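Local coordinates for protein shikimate 5-dehydrogenase AroE (5-dehydroshikimate reductase) (Mycobacterium tuberculosis, PDB 4P4G) that probably catalyses the NADP-dependent reduction of 3-dehydroshikimate to shikimate, the fourth of seven steps in chorismate biosynthesis, and binds shikimate, at residues A[61-66]-A[245-250]; A[70-75]-A[90-95]; A[50-55]-A[97-102]. One frame throughout, in Å; residues are numbered along the deposited sequence.

Contact 1 of 3, residues A[61-66]-A[245-250]; sequences GVSVTM and FAQVEQ. With SKM ((3R,4S,5R)-3,4,5-trihydroxycyclohex-1-ene-1-carboxylic acid), chain C.
Ser63 and Gln247 meet through one buried hydrogen bond, and both line the pocket that holds shikimate. Ser63 OG gives its proton to Gln247 OE1 at 2.7 Å. The hydroxyl sits well above the carbonyl plane of the amide, 48° out of it, and uses no lone-pair direction. The glutamine reaches across from its helix as an extended chain beyond CG and brings its amide to the strand. The two groups are further fixed by other polar partners. Ser63 OG also bonds to Tyr38 OH, and Gln247 OE1 to His24 NE2. With OE1 paired to a hydroxyl and to His24 NE2, and NE2 to Thr91 OG1 and the ligand, the amide is probably held in this orientation.

The other end of the same amide serves the ligand. Gln247 NE2 donates to SKM O11 at 3.0 Å, a bent bond of 136° at the hydrogen. Ser63 CB lies 3.6 Å from SKM O11, so the serine flanks the hydroxyl that the glutamine grips. Further along the segment, Thr65 OG1 and SKM O7 are hydrogen-bonded at 2.9 Å. With chi1 -168° the threonine turns OG1 away from its backbone N and toward O7.

No apolar contact joins the two segments. The backbones keep apart, with the CA atoms of Ser63 and Gln247 7.5 Å from each other, and the side chains alone span the distance.

Main-chain bonds seat strand 59-64 between strands 7-12 and 91-95, and helix 236-252 packs on a face of that sheet. The pair thus links the substrate-binding sheet to a helix near the C-terminus. It forms part of the shikimate site of the shikimate dehydrogenase family, where polar side chains take up the hydroxyls of the substrate.

Contact 2 of 3, residues A[70-75]-A[90-95]; sequences FAALRF and NTLVRT. With SKM ((3R,4S,5R)-3,4,5-trihydroxycyclohex-1-ene-1-carboxylic acid), chain C.
Leu92 packs its two methyl branches against one side of the helix that carries Ala72 and Phe75. Its CD2 points at the backbone and lies 3.5 Å from Ala72 O. Its CD1 faces the side chains. CD1 is 4.2 Å from Ala72 CB and 4.1 Å from Phe75 CD2. The leucine approaches the phenylalanine ring obliquely, and the two side chains cross at about a right angle. No hydrogen bond joins the two segments; the leucine methyls meet an alanine methyl, a ring and one carbonyl oxygen. The small alanine is consistent with the close approach, 7.0 Å between the CA atoms of Ala72 and Leu92.

Torsions put the groups in place. Phe75 has CG anti to the backbone N, chi1 169°, which carries its ring over to the leucine. Ala72 and Phe75 are three residues apart on the helix, so both face the strand.

The residue before the strand, Asn90, turns away from the helix and reaches the ligand. Its ND2 donates to SKM O12 at 2.9 Å in a nearly straight bond of 165°. Second-shell bonds hold this amide in position. Thr91 OG1 gives its proton to Asn90 OD1 at 2.8 Å, from well above the carbonyl plane. Thr104 N is hydrogen-bonded to the same oxygen. The amide oxygen is thus tied down while the nitrogen serves the substrate.

Strand 91-95 lies between strands 59-64 and 98-102 and runs antiparallel to both. Helix 69-75 lies across one face of this sheet. There Phe75 also touches Leu48, Pro49 and Val52 of helix 48-53 and meets the ring of Trp99. On the other face, Thr91 and Val93 rest on helix 236-252.

Contact 3 of 3, residues A[50-55]-A[97-102]; sequences VVVGGF and HGWRAD
Val52 and Trp99 form a CH-pi contact in the layer where helix 48-53 packs on the mixed sheet of the substrate-binding domain. Val52 CG1 stands over one face of the indole, 3.8 Å from the centroid of the six-membered ring and 21° off the ring normal. The methyl is not centred. It lies toward the rim, over the CE2-CZ2 bond of the benzo ring, with Trp99 CE2 and CZ2 both 3.6 Å away. The valine places this methyl anti to its backbone N, chi1 -176°, so that it leads toward the sheet.

Phe55 adds a second apolar contact at the end of the indole. Its CD2 is 3.9 Å from Trp99 CH2. The tryptophan carbon lies at the edge of the phenyl ring, near its plane, and the two side chains cross at about a right angle. The benzo end of the indole is therefore bordered by both Val52 and Phe55.

Two bonds between residues three apart, Gly54 N to Val51 O and Phe55 N to Val52 O, both 3.1 Å, carry the chain round to Phe55. One face of the phenyl ring then lies against its own turn, with Val51 O and Val52 CA above it toward the rim. The ring of Trp59 stacks on Phe55 as well.

Trp99 stands on strand 98-102, where its backbone N is hydrogen-bonded to Asp77 OD1. Its indole also touches Leu92 and Arg94 on neighbouring strand 91-95. Helix 69-75 lies next to helix 48-53 on this face. Farther across the sheet, Val52 touches Leu11 of strand 7-12, and Phe55 packs on Ile41 of strand 37-42.

How the contacts relate
All three contacts are buried and attach a helix to the same mixed sheet, but their chemistry changes with distance from the ligand. Contact 1 is polar and lies at the shikimate pocket. Contact 2 is an apolar helix-strand contact whose second segment reaches the pocket at one end. Contact 3 is apolar and built round an indole, touches no ligand and lies farthest from the chain's centre, with exposed residues close by. Contacts 2 and 3 share one packing layer on the same face of the sheet. Contact 1 uses a helix on the other face. It is tied to contact 3 by Gln250 NE2 and Asp102 OD2, 2.7 Å apart.

Contact 1 of 3, residues A[61-66]-A[245-250]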
loop_
_atom_site.group_PDB
_atom_site.type_symbol
_atom_site.label_atom_id
_atom_site.label_comp_id
_atom_site.label_asym_id
_atom_site.label_seq_id
_atom_site.Cartn_x
_atom_site.Cartn_y
_atom_site.Cartn_z
ATOM N N GLY A 61 8.930 7.864 14.204
ATOM C CA GLY A 61 7.814 7.512 13.335
ATOM C C GLY A 61 7.530 6.021 13.333
ATOM O O GLY A 61 8.322 5.226 13.836
ATOM N N VAL A 62 6.372 5.644 12.802
ATOM C CA VAL A 62 6.052 4.241 12.575
ATOM C C VAL A 62 5.356 4.091 11.237
ATOM O O VAL A 62 4.646 4.996 10.775
ATOM C CB VAL A 62 5.148 3.654 13.677
ATOM C CG1 VAL A 62 5.898 3.507 14.970
ATOM C CG2 VAL A 62 3.900 4.523 13.865
ATOM N N SER A 63 5.596 2.949 10.603
ATOM C CA SER A 63 4.861 2.550 9.426
ATOM C C SER A 63 3.615 1.841 9.932
ATOM O O SER A 63 3.635 1.238 11.005
ATOM C CB SER A 63 5.700 1.598 8.580
ATOM O OG SER A 63 6.990 2.139 8.325
ATOM N N VAL A 64 2.523 1.934 9.179
ATOM C CA VAL A 64 1.275 1.313 9.606
ATOM C C VAL A 64 0.756 0.453 8.484
ATOM O O VAL A 64 0.624 0.908 7.346
ATOM C CB VAL A 64 0.220 2.356 10.001
ATOM C CG1 VAL A 64 -1.076 1.661 10.403
ATOM C CG2 VAL A 64 0.744 3.220 11.151
ATOM N N THR A 65 0.507 -0.814 8.786
ATOM C CA THR A 65 -0.089 -1.695 7.796
ATOM C C THR A 65 -1.483 -2.125 8.246
ATOM O O THR A 65 -2.029 -1.595 9.225
ATOM C CB THR A 65 0.843 -2.911 7.482
ATOM O OG1 THR A 65 0.373 -3.605 6.315
ATOM C CG2 THR A 65 0.896 -3.872 8.661
ATOM N N MET A 66 -2.081 -3.058 7.516
ATOM C CA MET A 66 -3.385 -3.602 7.887
ATOM C C MET A 66 -3.370 -4.131 9.331
ATOM O O MET A 66 -2.399 -4.777 9.746
ATOM C CB MET A 66 -3.743 -4.717 6.903
ATOM C CG MET A 66 -4.457 -5.901 7.505
ATOM S SD MET A 66 -5.324 -6.791 6.199
ATOM C CE MET A 66 -6.505 -5.536 5.722
ATOM N N PHE A 245 10.641 4.294 0.384
ATOM C CA PHE A 245 11.509 5.445 0.122
ATOM C C PHE A 245 11.037 6.703 0.852
ATOM O O PHE A 245 11.806 7.357 1.554
ATOM C CB PHE A 245 11.576 5.751 -1.378
ATOM C CG PHE A 245 12.209 4.668 -2.204
ATOM C CD1 PHE A 245 13.272 3.915 -1.718
ATOM C CD2 PHE A 245 11.745 4.419 -3.488
ATOM C CE1 PHE A 245 13.855 2.922 -2.500
ATOM C CE2 PHE A 245 12.323 3.432 -4.268
ATOM C CZ PHE A 245 13.375 2.684 -3.777
ATOM N N ALA A 246 9.763 7.041 0.699
ATOM C CA ALA A 246 9.251 8.272 1.279
ATOM C C ALA A 246 9.143 8.157 2.792
ATOM O O ALA A 246 9.193 9.160 3.501
ATOM C CB ALA A 246 7.908 8.624 0.666
ATOM N N GLN A 247 8.955 6.936 3.288
ATOM C CA GLN A 247 8.903 6.732 4.728
ATOM C C GLN A 247 10.267 6.993 5.353
ATOM O O GLN A 247 10.378 7.676 6.380
ATOM C CB GLN A 247 8.421 5.322 5.052
ATOM C CG GLN A 247 6.931 5.141 4.907
ATOM C CD GLN A 247 6.477 3.836 5.507
ATOM O OE1 GLN A 247 7.290 2.926 5.737
ATOM N NE2 GLN A 247 5.188 3.734 5.788
ATOM N N VAL A 248 11.319 6.466 4.734
ATOM C CA VAL A 248 12.675 6.726 5.223
ATOM C C VAL A 248 12.977 8.226 5.230
ATOM O O VAL A 248 13.535 8.745 6.191
ATOM C CB VAL A 248 13.727 5.940 4.406
ATOM C CG1 VAL A 248 15.129 6.384 4.770
ATOM C CG2 VAL A 248 13.571 4.439 4.677
ATOM N N GLU A 249 12.559 8.931 4.185
ATOM C CA GLU A 249 12.764 10.377 4.109
ATOM C C GLU A 249 12.099 11.113 5.263
ATOM O O GLU A 249 12.687 12.025 5.840
ATOM C CB GLU A 249 12.318 10.925 2.744
ATOM C CG GLU A 249 13.158 10.337 1.605
ATOM C CD GLU A 249 12.806 10.869 0.238
ATOM O OE1 GLU A 249 11.693 11.416 0.073
ATOM O OE2 GLU A 249 13.656 10.734 -0.674
ATOM N N GLN A 250 10.881 10.713 5.609
ATOM C CA GLN A 250 10.164 11.397 6.675
ATOM C C GLN A 250 10.684 11.037 8.062
ATOM O O GLN A 250 10.658 11.870 8.965
ATOM C CB GLN A 250 8.663 11.154 6.557
ATOM C CG GLN A 250 8.034 11.937 5.403
ATOM C CD GLN A 250 6.616 11.525 5.140
ATOM O OE1 GLN A 250 5.681 12.104 5.692
ATOM N NE2 GLN A 250 6.438 10.516 4.293
HETATM O O12 SKM C . 2.084 0.615 3.528
HETATM C C8 SKM C . 2.986 -0.441 3.843
HETATM C C6 SKM C . 2.298 -1.745 3.551
HETATM O O7 SKM C . 0.993 -1.761 4.098
HETATM C C5 SKM C . 3.060 -2.816 4.144
HETATM C C4 SKM C . 4.025 -2.709 5.056
HETATM C C1 SKM C . 4.700 -3.968 5.574
HETATM O O2 SKM C . 5.649 -3.868 6.363
HETATM O O3 SKM C . 4.319 -5.096 5.212
HETATM C C10 SKM C . 4.508 -1.339 5.618
HETATM C C9 SKM C . 3.414 -0.284 5.276
HETATM O O11 SKM C . 4.022 0.947 5.455
#

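Contact 2 of 3, residues A[70-75]-A[90-95]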
loop_
_atom_site.group_PDB
_atom_site.type_symbol
_atom_site.label_atom_id
_atom_site.label_comp_id
_atom_site.label_asym_id
_atom_site.label_seq_id
_atom_site.Cartn_x
_atom_site.Cartn_y
_atom_site.Cartn_z
ATOM N N PHE A 70 -6.791 3.401 8.599
ATOM C CA PHE A 70 -7.820 4.402 8.888
ATOM C C PHE A 70 -7.632 4.972 10.292
ATOM O O PHE A 70 -7.725 6.187 10.510
ATOM C CB PHE A 70 -9.220 3.811 8.690
ATOM C CG PHE A 70 -9.490 3.374 7.274
ATOM C CD1 PHE A 70 -9.622 4.309 6.261
ATOM C CD2 PHE A 70 -9.613 2.024 6.957
ATOM C CE1 PHE A 70 -9.866 3.912 4.939
ATOM C CE2 PHE A 70 -9.865 1.614 5.643
ATOM C CZ PHE A 70 -9.990 2.561 4.634
ATOM N N ALA A 71 -7.318 4.095 11.239
ATOM C CA ALA A 71 -7.065 4.518 12.613
ATOM C C ALA A 71 -5.875 5.483 12.671
ATOM O O ALA A 71 -5.888 6.436 13.443
ATOM C CB ALA A 71 -6.821 3.316 13.501
ATOM N N ALA A 72 -4.851 5.214 11.861
ATOM C CA ALA A 72 -3.652 6.056 11.825
ATOM C C ALA A 72 -3.986 7.470 11.375
ATOM O O ALA A 72 -3.507 8.438 11.963
ATOM C CB ALA A 72 -2.577 5.438 10.916
ATOM N N LEU A 73 -4.802 7.599 10.330
ATOM C CA LEU A 73 -5.204 8.914 9.849
ATOM C C LEU A 73 -5.948 9.684 10.937
ATOM O O LEU A 73 -5.679 10.865 11.179
ATOM C CB LEU A 73 -6.104 8.789 8.619
ATOM C CG LEU A 73 -6.450 10.145 8.001
ATOM C CD1 LEU A 73 -5.484 10.470 6.898
ATOM C CD2 LEU A 73 -7.886 10.187 7.497
ATOM N N ARG A 74 -6.879 9.015 11.600
ATOM C CA ARG A 74 -7.671 9.681 12.629
ATOM C C ARG A 74 -6.831 10.105 13.833
ATOM O O ARG A 74 -7.113 11.130 14.475
ATOM C CB ARG A 74 -8.792 8.766 13.108
ATOM C CG ARG A 74 -9.867 8.530 12.072
ATOM C CD ARG A 74 -11.039 7.814 12.714
ATOM N NE ARG A 74 -10.670 6.547 13.345
ATOM C CZ ARG A 74 -10.754 5.361 12.752
ATOM N NH1 ARG A 74 -11.169 5.266 11.496
ATOM N NH2 ARG A 74 -10.417 4.261 13.421
ATOM N N PHE A 75 -5.827 9.299 14.156
ATOM C CA PHE A 75 -5.023 9.513 15.356
ATOM C C PHE A 75 -4.172 10.773 15.238
ATOM O O PHE A 75 -4.017 11.527 16.203
ATOM C CB PHE A 75 -4.126 8.299 15.606
ATOM C CG PHE A 75 -3.077 8.533 16.661
ATOM C CD1 PHE A 75 -3.413 8.487 18.008
ATOM C CD2 PHE A 75 -1.756 8.786 16.304
ATOM C CE1 PHE A 75 -2.450 8.700 18.988
ATOM C CE2 PHE A 75 -0.792 9.005 17.277
ATOM C CZ PHE A 75 -1.139 8.953 18.618
ATOM N N ASN A 90 -0.468 5.281 5.967
ATOM C CA ASN A 90 0.391 4.155 6.288
ATOM C C ASN A 90 1.658 4.617 7.002
ATOM O O ASN A 90 2.610 3.847 7.172
ATOM C CB ASN A 90 0.776 3.411 5.009
ATOM C CG ASN A 90 1.776 4.184 4.186
ATOM O OD1 ASN A 90 1.758 5.416 4.174
ATOM N ND2 ASN A 90 2.654 3.470 3.488
ATOM N N THR A 91 1.675 5.883 7.406
ATOM C CA THR A 91 2.878 6.476 8.000
ATOM C C THR A 91 2.474 7.482 9.058
ATOM O O THR A 91 1.610 8.324 8.812
ATOM C CB THR A 91 3.702 7.225 6.924
ATOM O OG1 THR A 91 3.896 6.383 5.783
ATOM C CG2 THR A 91 5.064 7.662 7.464
ATOM N N LEU A 92 3.062 7.374 10.245
ATOM C CA LEU A 92 2.951 8.427 11.253
ATOM C C LEU A 92 4.340 8.960 11.554
ATOM O O LEU A 92 5.261 8.183 11.823
ATOM C CB LEU A 92 2.330 7.879 12.536
ATOM C CG LEU A 92 0.857 7.505 12.421
ATOM C CD1 LEU A 92 0.451 6.681 13.626
ATOM C CD2 LEU A 92 0.007 8.760 12.310
ATOM N N VAL A 93 4.470 10.282 11.546
ATOM C CA VAL A 93 5.750 10.954 11.747
ATOM C C VAL A 93 5.665 11.842 12.982
ATOM O O VAL A 93 4.742 12.654 13.112
ATOM C CB VAL A 93 6.100 11.815 10.521
ATOM C CG1 VAL A 93 7.508 12.424 10.655
ATOM C CG2 VAL A 93 5.979 10.983 9.240
ATOM N N ARG A 94 6.628 11.700 13.884
ATOM C CA ARG A 94 6.626 12.495 15.104
ATOM C C ARG A 94 6.932 13.950 14.761
ATOM O O ARG A 94 7.829 14.229 13.957
ATOM C CB ARG A 94 7.669 11.959 16.087
ATOM C CG ARG A 94 7.519 12.512 17.497
ATOM C CD ARG A 94 6.292 11.907 18.109
ATOM N NE ARG A 94 6.350 11.836 19.566
ATOM C CZ ARG A 94 5.678 12.654 20.365
ATOM N NH1 ARG A 94 4.905 13.603 19.846
ATOM N NH2 ARG A 94 5.771 12.525 21.681
ATOM N N THR A 95 6.170 14.875 15.340
ATOM C CA THR A 95 6.417 16.308 15.169
ATOM C C THR A 95 6.735 16.902 16.557
ATOM O O THR A 95 6.657 16.184 17.556
ATOM C CB THR A 95 5.200 17.018 14.515
ATOM O OG1 THR A 95 4.157 17.195 15.484
ATOM C CG2 THR A 95 4.683 16.240 13.312
HETATM O O12 SKM C . 2.084 0.615 3.528
HETATM C C8 SKM C . 2.986 -0.441 3.843
HETATM C C6 SKM C . 2.298 -1.745 3.551
HETATM O O7 SKM C . 0.993 -1.761 4.098
HETATM C C5 SKM C . 3.060 -2.816 4.144
HETATM C C4 SKM C . 4.025 -2.709 5.056
HETATM C C1 SKM C . 4.700 -3.968 5.574
HETATM O O2 SKM C . 5.649 -3.868 6.363
HETATM O O3 SKM C . 4.319 -5.096 5.212
HETATM C C10 SKM C . 4.508 -1.339 5.618
HETATM C C9 SKM C . 3.414 -0.284 5.276
HETATM O O11 SKM C . 4.022 0.947 5.455
#

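Contact 3 of 3, residues A[50-55]-A[97-102]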
loop_
_atom_site.group_PDB
_atom_site.type_symbol
_atom_site.label_atom_id
_atom_site.label_comp_id
_atom_site.label_asym_id
_atom_site.label_seq_id
_atom_site.Cartn_x
_atom_site.Cartn_y
_atom_site.Cartn_z
ATOM N N VAL A 50 -3.435 3.804 21.725
ATOM C CA VAL A 50 -2.773 3.548 23.008
ATOM C C VAL A 50 -1.314 3.106 22.804
ATOM O O VAL A 50 -0.416 3.504 23.558
ATOM C CB VAL A 50 -3.553 2.535 23.861
ATOM C CG1 VAL A 50 -2.726 2.117 25.073
ATOM C CG2 VAL A 50 -4.865 3.151 24.328
ATOM N N VAL A 51 -1.072 2.303 21.774
ATOM C CA VAL A 51 0.298 1.922 21.437
ATOM C C VAL A 51 1.147 3.147 21.057
ATOM O O VAL A 51 2.195 3.411 21.662
ATOM C CB VAL A 51 0.321 0.881 20.310
ATOM C CG1 VAL A 51 1.739 0.671 19.807
ATOM C CG2 VAL A 51 -0.292 -0.442 20.806
ATOM N N VAL A 52 0.685 3.910 20.074
ATOM C CA VAL A 52 1.450 5.078 19.627
ATOM C C VAL A 52 1.531 6.157 20.706
ATOM O O VAL A 52 2.573 6.799 20.880
ATOM C CB VAL A 52 0.897 5.670 18.317
ATOM C CG1 VAL A 52 1.786 6.819 17.845
ATOM C CG2 VAL A 52 0.834 4.616 17.236
ATOM N N GLY A 53 0.441 6.334 21.452
ATOM C CA GLY A 53 0.398 7.326 22.515
ATOM C C GLY A 53 1.347 7.003 23.653
ATOM O O GLY A 53 1.643 7.854 24.493
ATOM N N GLY A 54 1.807 5.757 23.700
ATOM C CA GLY A 54 2.717 5.330 24.744
ATOM C C GLY A 54 4.186 5.497 24.401
ATOM O O GLY A 54 5.034 5.351 25.279
ATOM N N PHE A 55 4.490 5.826 23.146
ATOM C CA PHE A 55 5.879 5.939 22.692
ATOM C C PHE A 55 6.640 7.061 23.380
ATOM O O PHE A 55 6.094 8.141 23.606
ATOM C CB PHE A 55 5.960 6.165 21.177
ATOM C CG PHE A 55 5.626 4.954 20.353
ATOM C CD1 PHE A 55 5.763 3.669 20.868
ATOM C CD2 PHE A 55 5.178 5.106 19.052
ATOM C CE1 PHE A 55 5.453 2.551 20.085
ATOM C CE2 PHE A 55 4.861 4.003 18.277
ATOM C CZ PHE A 55 5.005 2.724 18.793
ATOM N N HIS A 97 5.053 18.590 18.603
ATOM C CA HIS A 97 3.955 18.571 19.567
ATOM C C HIS A 97 2.900 17.510 19.269
ATOM O O HIS A 97 1.784 17.575 19.791
ATOM C CB HIS A 97 3.283 19.947 19.651
ATOM C CG HIS A 97 4.233 21.074 19.921
ATOM N ND1 HIS A 97 5.019 21.134 21.052
ATOM C CD2 HIS A 97 4.515 22.191 19.207
ATOM C CE1 HIS A 97 5.748 22.236 21.021
ATOM N NE2 HIS A 97 5.462 22.894 19.913
ATOM N N GLY A 98 3.240 16.536 18.430
ATOM C CA GLY A 98 2.288 15.496 18.090
ATOM C C GLY A 98 2.756 14.617 16.954
ATOM O O GLY A 98 3.938 14.276 16.875
ATOM N N TRP A 99 1.827 14.248 16.075
ATOM C CA TRP A 99 2.117 13.290 15.011
ATOM C C TRP A 99 1.482 13.752 13.709
ATOM O O TRP A 99 0.384 14.325 13.717
ATOM C CB TRP A 99 1.554 11.911 15.364
ATOM C CG TRP A 99 2.200 11.243 16.547
ATOM C CD1 TRP A 99 1.838 11.365 17.860
ATOM C CD2 TRP A 99 3.300 10.328 16.519
ATOM N NE1 TRP A 99 2.660 10.593 18.651
ATOM C CE2 TRP A 99 3.564 9.946 17.853
ATOM C CE3 TRP A 99 4.089 9.792 15.495
ATOM C CZ2 TRP A 99 4.588 9.048 18.186
ATOM C CZ3 TRP A 99 5.110 8.914 15.832
ATOM C CH2 TRP A 99 5.355 8.561 17.166
ATOM N N ARG A 100 2.164 13.494 12.592
ATOM C CA ARG A 100 1.608 13.788 11.272
ATOM C C ARG A 100 1.376 12.496 10.498
ATOM O O ARG A 100 2.241 11.612 10.471
ATOM C CB ARG A 100 2.528 14.731 10.477
ATOM C CG ARG A 100 1.987 15.106 9.090
ATOM C CD ARG A 100 3.016 15.895 8.283
ATOM N NE ARG A 100 3.530 17.033 9.036
ATOM C CZ ARG A 100 4.759 17.098 9.539
ATOM N NH1 ARG A 100 5.609 16.101 9.356
ATOM N NH2 ARG A 100 5.141 18.167 10.221
ATOM N N ALA A 101 0.206 12.386 9.877
ATOM C CA ALA A 101 -0.122 11.240 9.039
ATOM C C ALA A 101 0.249 11.525 7.591
ATOM O O ALA A 101 -0.063 12.597 7.052
ATOM C CB ALA A 101 -1.600 10.905 9.138
ATOM N N ASP A 102 0.899 10.559 6.958
ATOM C CA ASP A 102 1.135 10.635 5.523
ATOM C C ASP A 102 0.718 9.324 4.876
ATOM O O ASP A 102 0.509 8.308 5.554
ATOM C CB ASP A 102 2.606 10.940 5.220
ATOM C CG ASP A 102 2.856 11.185 3.730
ATOM O OD1 ASP A 102 1.941 11.704 3.045
ATOM O OD2 ASP A 102 3.953 10.840 3.238
#